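Local coordinates for protein TCR beta chain (Gallus gallus, PDB 6LIR) that forms, with the TCR alpha chain, the chicken alpha-beta T-cell receptor, which probably recognises peptide antigen presented by MHC molecules, at residues 12-18 with 73-79; 113-117 with 145-149. All coordinates share one frame. Numbering follows the deposited sequence.

Overall arrangement
Contact 1 (12-18 with 73-79) lies wholly inside the V-type immunoglobulin domain, whereas contact 2 (113-117 with 145-149) pins the linker that follows that domain to the corner at the end of strand 136-146 in the constant domain. Their centres are about 19 Å apart and their nearest atoms about 6 Å, without touching; they share no strand, and contact 1 closes along the chain before contact 2 opens. Both are partly buried. Contact 1 is the larger at 576 Å², a regular antiparallel pairing that runs on into turns tied by polar side chains. Contact 2 buries 287 Å² and has one bridge, surrounded by apolar and aromatic side chains near the domain junction.

Contact 1 of 2, residues 12-18 with 73-79; sequences EDENATL and LDIISAK
Two antiparallel strand ends, 16-18 and 73-75, run side by side with axes 4.6 Å apart at 154°, and the pairing carries on into the loops 12-15 and 76-79. Ala16-Ile75 and Leu18-Leu73 are hydrogen-bonded pairs flanking the non-hydrogen-bonded pair Thr17-Asp74. Backbone bonds run Leu18 N to Leu73 O (2.7 Å), Leu73 N to Leu18 O (2.6 Å) and Ile75 N to Ala16 O (2.6 Å); the return from Ala16 N to Ile75 O is weak at 3.3 Å. Beyond the strands, Ala78 N reaches Glu14 O (2.8 Å) and Asp13 N reaches Ala78 O (2.9 Å), with Asp13 (phi 75°) and Ser77 (phi 52°) both at positive phi.

Side chains add polar ties. With Thr17, Asp74 and Asn15 all at chi1 m, Thr17 OG1 gives a very short 2.5 Å bond to Asp74 OD1 and Asn15 OD1 accepts from Ser77 N at 2.9 Å. Lys79 NZ, held more closely by Ala78 O (2.9 Å), makes a long salt bridge to Asp13 OD1 at 3.4 Å, weak as a hydrogen bond.

Ala16, Leu18, Leu73 and Ile75 share the inward face of this V-domain sheet, the B-E strand pairing of the immunoglobulin fold. Leu18, Leu73 and Ile75 pack on Tyr86 of strand 84-91, Ala16 meets Leu10 of strand 7-11, and strand 61-67 flanks 73-75.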
loop_
_atom_site.group_PDB
_atom_site.type_symbol
_atom_site.label_atom_id
_atom_site.label_comp_id
_atom_site.label_asym_id
_atom_site.label_seq_id
_atom_site.Cartn_x
_atom_site.Cartn_y
_atom_site.Cartn_z
ATOM N N GLU B 12 -21.673 -1.694 -14.571
ATOM C CA GLU B 12 -21.711 -0.798 -15.719
ATOM C C GLU B 12 -23.020 -0.018 -15.748
ATOM O O GLU B 12 -24.084 -0.544 -15.405
ATOM C CB GLU B 12 -21.547 -1.596 -17.011
ATOM C CG GLU B 12 -20.820 -0.863 -18.119
ATOM C CD GLU B 12 -19.838 -1.756 -18.846
ATOM O OE1 GLU B 12 -18.624 -1.460 -18.815
ATOM O OE2 GLU B 12 -20.279 -2.764 -19.439
ATOM N N ASP B 13 -22.926 1.260 -16.122
ATOM C CA ASP B 13 -24.032 2.201 -16.283
ATOM C C ASP B 13 -24.581 2.673 -14.945
ATOM O O ASP B 13 -25.484 3.517 -14.922
ATOM C CB ASP B 13 -25.184 1.630 -17.125
ATOM C CG ASP B 13 -24.765 1.316 -18.548
ATOM O OD1 ASP B 13 -23.777 0.571 -18.730
ATOM O OD2 ASP B 13 -25.424 1.811 -19.486
ATOM N N GLU B 14 -24.069 2.160 -13.832
ATOM C CA GLU B 14 -24.559 2.545 -12.519
ATOM C C GLU B 14 -24.192 3.984 -12.194
ATOM O O GLU B 14 -23.190 4.521 -12.673
ATOM C CB GLU B 14 -23.986 1.625 -11.449
ATOM C CG GLU B 14 -25.021 0.884 -10.653
ATOM C CD GLU B 14 -24.422 0.268 -9.421
ATOM O OE1 GLU B 14 -23.848 -0.825 -9.544
ATOM O OE2 GLU B 14 -24.521 0.871 -8.335
ATOM N N ASN B 15 -25.023 4.612 -11.374
ATOM C CA ASN B 15 -24.670 5.886 -10.777
ATOM C C ASN B 15 -24.301 5.657 -9.318
ATOM O O ASN B 15 -24.775 4.715 -8.677
ATOM C CB ASN B 15 -25.825 6.884 -10.871
ATOM C CG ASN B 15 -26.104 7.325 -12.293
ATOM O OD1 ASN B 15 -25.206 7.359 -13.135
ATOM N ND2 ASN B 15 -27.357 7.669 -12.569
ATOM N N ALA B 16 -23.447 6.533 -8.799
ATOM C CA ALA B 16 -22.958 6.381 -7.438
ATOM C C ALA B 16 -22.359 7.697 -6.984
ATOM O O ALA B 16 -21.871 8.488 -7.795
ATOM C CB ALA B 16 -21.921 5.260 -7.326
ATOM N N THR B 17 -22.385 7.908 -5.673
ATOM C CA THR B 17 -21.824 9.095 -5.052
ATOM C C THR B 17 -20.750 8.680 -4.059
ATOM O O THR B 17 -20.994 7.832 -3.193
ATOM C CB THR B 17 -22.911 9.909 -4.345
ATOM O OG1 THR B 17 -23.801 10.463 -5.321
ATOM C CG2 THR B 17 -22.296 11.033 -3.521
ATOM N N LEU B 18 -19.560 9.257 -4.203
ATOM C CA LEU B 18 -18.535 9.177 -3.173
ATOM C C LEU B 18 -18.553 10.491 -2.412
ATOM O O LEU B 18 -18.454 11.569 -3.013
ATOM C CB LEU B 18 -17.149 8.930 -3.771
ATOM C CG LEU B 18 -16.849 7.576 -4.417
ATOM C CD1 LEU B 18 -15.432 7.561 -4.996
ATOM C CD2 LEU B 18 -17.033 6.453 -3.416
ATOM N N LEU B 73 -18.741 13.519 -4.731
ATOM C CA LEU B 73 -18.320 13.221 -6.095
ATOM C C LEU B 73 -19.304 12.221 -6.683
ATOM O O LEU B 73 -19.448 11.111 -6.160
ATOM C CB LEU B 73 -16.894 12.668 -6.135
ATOM C CG LEU B 73 -16.360 12.352 -7.538
ATOM C CD1 LEU B 73 -16.112 13.629 -8.338
ATOM C CD2 LEU B 73 -15.095 11.501 -7.470
ATOM N N ASP B 74 -19.976 12.609 -7.763
ATOM C CA ASP B 74 -20.994 11.776 -8.388
ATOM C C ASP B 74 -20.404 11.089 -9.612
ATOM O O ASP B 74 -19.775 11.740 -10.452
ATOM C CB ASP B 74 -22.216 12.606 -8.793
ATOM C CG ASP B 74 -22.968 13.165 -7.599
ATOM O OD1 ASP B 74 -23.094 12.453 -6.582
ATOM O OD2 ASP B 74 -23.435 14.321 -7.680
ATOM N N ILE B 75 -20.608 9.778 -9.705
ATOM C CA ILE B 75 -20.125 8.974 -10.821
ATOM C C ILE B 75 -21.290 8.781 -11.784
ATOM O O ILE B 75 -22.270 8.099 -11.463
ATOM C CB ILE B 75 -19.570 7.625 -10.346
ATOM C CG1 ILE B 75 -18.399 7.828 -9.377
ATOM C CG2 ILE B 75 -19.178 6.762 -11.541
ATOM C CD1 ILE B 75 -17.034 7.744 -10.021
ATOM N N ILE B 76 -21.179 9.373 -12.965
ATOM C CA ILE B 76 -22.233 9.347 -13.976
ATOM C C ILE B 76 -21.994 8.182 -14.930
ATOM O O ILE B 76 -20.955 8.130 -15.600
ATOM C CB ILE B 76 -22.302 10.677 -14.741
ATOM C CG1 ILE B 76 -22.392 11.852 -13.764
ATOM C CG2 ILE B 76 -23.486 10.680 -15.693
ATOM C CD1 ILE B 76 -23.536 11.745 -12.776
ATOM N N SER B 77 -22.955 7.257 -15.004
ATOM C CA SER B 77 -22.925 6.160 -15.975
ATOM C C SER B 77 -21.598 5.399 -15.928
ATOM O O SER B 77 -20.815 5.386 -16.879
ATOM C CB SER B 77 -23.212 6.677 -17.386
ATOM O OG SER B 77 -22.976 5.668 -18.353
ATOM N N ALA B 78 -21.354 4.802 -14.761
ATOM C CA ALA B 78 -20.089 4.154 -14.435
ATOM C C ALA B 78 -19.587 3.250 -15.554
ATOM O O ALA B 78 -20.326 2.433 -16.107
ATOM C CB ALA B 78 -20.237 3.343 -13.145
ATOM N N LYS B 79 -18.315 3.426 -15.878
ATOM C CA LYS B 79 -17.633 2.791 -16.990
ATOM C C LYS B 79 -16.338 2.195 -16.458
ATOM O O LYS B 79 -15.843 2.594 -15.402
ATOM C CB LYS B 79 -17.317 3.784 -18.120
ATOM C CG LYS B 79 -18.530 4.353 -18.842
ATOM C CD LYS B 79 -19.034 3.405 -19.921
ATOM C CE LYS B 79 -20.550 3.440 -20.015
ATOM N NZ LYS B 79 -21.185 2.711 -18.883
#

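Contact 2 of 2, residues 113-117 with 145-149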
loop_
_atom_site.group_PDB
_atom_site.type_symbol
_atom_site.label_atom_id
_atom_site.label_comp_id
_atom_site.label_asym_id
_atom_site.label_seq_id
_atom_site.Cartn_x
_atom_site.Cartn_y
_atom_site.Cartn_z
ATOM N N ASN B 113 -22.498 -8.510 -15.979
ATOM C CA ASN B 113 -22.566 -9.961 -15.965
ATOM C C ASN B 113 -21.733 -10.561 -14.847
ATOM O O ASN B 113 -22.182 -11.498 -14.180
ATOM C CB ASN B 113 -22.056 -10.496 -17.302
ATOM C CG ASN B 113 -20.870 -9.701 -17.805
ATOM O OD1 ASN B 113 -21.022 -8.550 -18.211
ATOM N ND2 ASN B 113 -19.679 -10.288 -17.738
ATOM N N SER B 114 -20.543 -10.013 -14.616
ATOM C CA SER B 114 -19.646 -10.542 -13.601
ATOM C C SER B 114 -20.206 -10.291 -12.207
ATOM O O SER B 114 -20.738 -9.218 -11.913
ATOM C CB SER B 114 -18.268 -9.892 -13.733
ATOM O OG SER B 114 -17.429 -10.639 -14.595
ATOM N N GLU B 115 -20.082 -11.291 -11.347
ATOM C CA GLU B 115 -20.463 -11.148 -9.953
ATOM C C GLU B 115 -19.236 -10.984 -9.066
ATOM O O GLU B 115 -18.116 -11.351 -9.429
ATOM C CB GLU B 115 -21.297 -12.341 -9.487
ATOM C CG GLU B 115 -22.788 -12.059 -9.506
ATOM C CD GLU B 115 -23.517 -12.685 -8.338
ATOM O OE1 GLU B 115 -24.272 -11.961 -7.654
ATOM O OE2 GLU B 115 -23.337 -13.898 -8.103
ATOM N N ILE B 116 -19.470 -10.427 -7.883
ATOM C CA ILE B 116 -18.434 -10.325 -6.861
ATOM C C ILE B 116 -18.366 -11.645 -6.109
ATOM O O ILE B 116 -19.394 -12.179 -5.678
ATOM C CB ILE B 116 -18.729 -9.160 -5.903
ATOM C CG1 ILE B 116 -18.671 -7.820 -6.639
ATOM C CG2 ILE B 116 -17.768 -9.178 -4.724
ATOM C CD1 ILE B 116 -19.412 -6.711 -5.921
ATOM N N ILE B 117 -17.160 -12.180 -5.951
ATOM C CA ILE B 117 -16.953 -13.428 -5.229
ATOM C C ILE B 117 -16.177 -13.116 -3.958
ATOM O O ILE B 117 -15.094 -12.523 -4.012
ATOM C CB ILE B 117 -16.220 -14.466 -6.090
ATOM C CG1 ILE B 117 -16.926 -14.629 -7.438
ATOM C CG2 ILE B 117 -16.148 -15.795 -5.362
ATOM C CD1 ILE B 117 -16.014 -15.077 -8.556
ATOM N N GLY B 145 -9.649 -16.835 -4.048
ATOM C CA GLY B 145 -10.955 -17.111 -4.599
ATOM C C GLY B 145 -11.806 -15.895 -4.885
ATOM O O GLY B 145 -12.960 -16.059 -5.301
ATOM N N PHE B 146 -11.289 -14.685 -4.676
ATOM C CA PHE B 146 -12.129 -13.497 -4.701
ATOM C C PHE B 146 -12.009 -12.744 -6.023
ATOM O O PHE B 146 -11.026 -12.865 -6.759
ATOM C CB PHE B 146 -11.792 -12.565 -3.531
ATOM C CG PHE B 146 -10.362 -12.093 -3.505
ATOM C CD1 PHE B 146 -9.976 -10.964 -4.209
ATOM C CD2 PHE B 146 -9.412 -12.761 -2.752
ATOM C CE1 PHE B 146 -8.670 -10.520 -4.176
ATOM C CE2 PHE B 146 -8.103 -12.322 -2.713
ATOM C CZ PHE B 146 -7.731 -11.201 -3.427
ATOM N N PHE B 147 -13.054 -11.965 -6.316
ATOM C CA PHE B 147 -13.179 -11.113 -7.490
ATOM C C PHE B 147 -14.037 -9.916 -7.095
ATOM O O PHE B 147 -15.108 -10.115 -6.496
ATOM C CB PHE B 147 -13.801 -11.838 -8.683
ATOM C CG PHE B 147 -13.737 -11.054 -9.960
ATOM C CD1 PHE B 147 -12.594 -11.072 -10.740
ATOM C CD2 PHE B 147 -14.812 -10.286 -10.371
ATOM C CE1 PHE B 147 -12.527 -10.344 -11.911
ATOM C CE2 PHE B 147 -14.752 -9.556 -11.541
ATOM C CZ PHE B 147 -13.609 -9.585 -12.313
ATOM N N PRO B 148 -13.617 -8.676 -7.403
ATOM C CA PRO B 148 -12.455 -8.314 -8.220
ATOM C C PRO B 148 -11.135 -8.259 -7.454
ATOM O O PRO B 148 -11.060 -8.698 -6.308
ATOM C CB PRO B 148 -12.822 -6.926 -8.757
ATOM C CG PRO B 148 -13.922 -6.413 -7.869
ATOM C CD PRO B 148 -14.321 -7.485 -6.902
ATOM N N ASP B 149 -10.104 -7.717 -8.111
ATOM C CA ASP B 149 -8.738 -7.826 -7.610
ATOM C C ASP B 149 -8.498 -7.097 -6.295
ATOM O O ASP B 149 -7.522 -7.415 -5.606
ATOM C CB ASP B 149 -7.763 -7.287 -8.657
ATOM C CG ASP B 149 -7.923 -5.799 -8.884
ATOM O OD1 ASP B 149 -9.064 -5.304 -8.784
ATOM O OD2 ASP B 149 -6.908 -5.124 -9.163
#
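A cis peptide bond joins Phe147 to Pro148, and the carbonyl of that very peptide, Phe147 O, carries much of this contact. It accepts a hydrogen bond from Ile117 N, with Ile117 N and Phe147 O 3.0 Å apart, while Ile116 CA approaches the same Phe147 O at 3.4 Å in a CA-H...O contact. The return bond, Phe147 N to Ile117 O at 3.1 Å, completes a single antiparallel hydrogen-bonded bridge between Ile117 and Phe147. Ile117 O also receives a CA-H...O contact from Phe146 CA, at 3.2 Å.

Around the bridge the packing is mostly apolar. Phe147, with chi1 t, lays its ring beside the incoming linker: Ser114 CB lies 4.2 Å from Phe147 CE2, and Glu115 O sits 3.6 Å from Phe147 CD2. Ile117 CD1 touches Phe147 CB at 3.9 Å, and Ile116 CG1 meets Pro148 CD at 4.4 Å. Phe147 also touches Leu110 and Pro148 touches Thr108, both on strand 100-110 of the variable domain, so this corner meets that domain as well as the linker.

Gly145, at phi 89°, and Phe146 both face Tyr179 in a G1 beta bulge; at the backbone angles of Gly145 a CB would be jammed against the preceding carbonyl, so glycine is called for. Phe146 turns its ring away from the linker, onto Tyr179 and Leu181. The Gly-Phe-Phe-Pro sequence with its cis proline, at the end of the strand that bears Cys141, is where the chain turns the corner into the familiar B-C turn of C1-set immunoglobulin domains, set here at the variable-constant elbow.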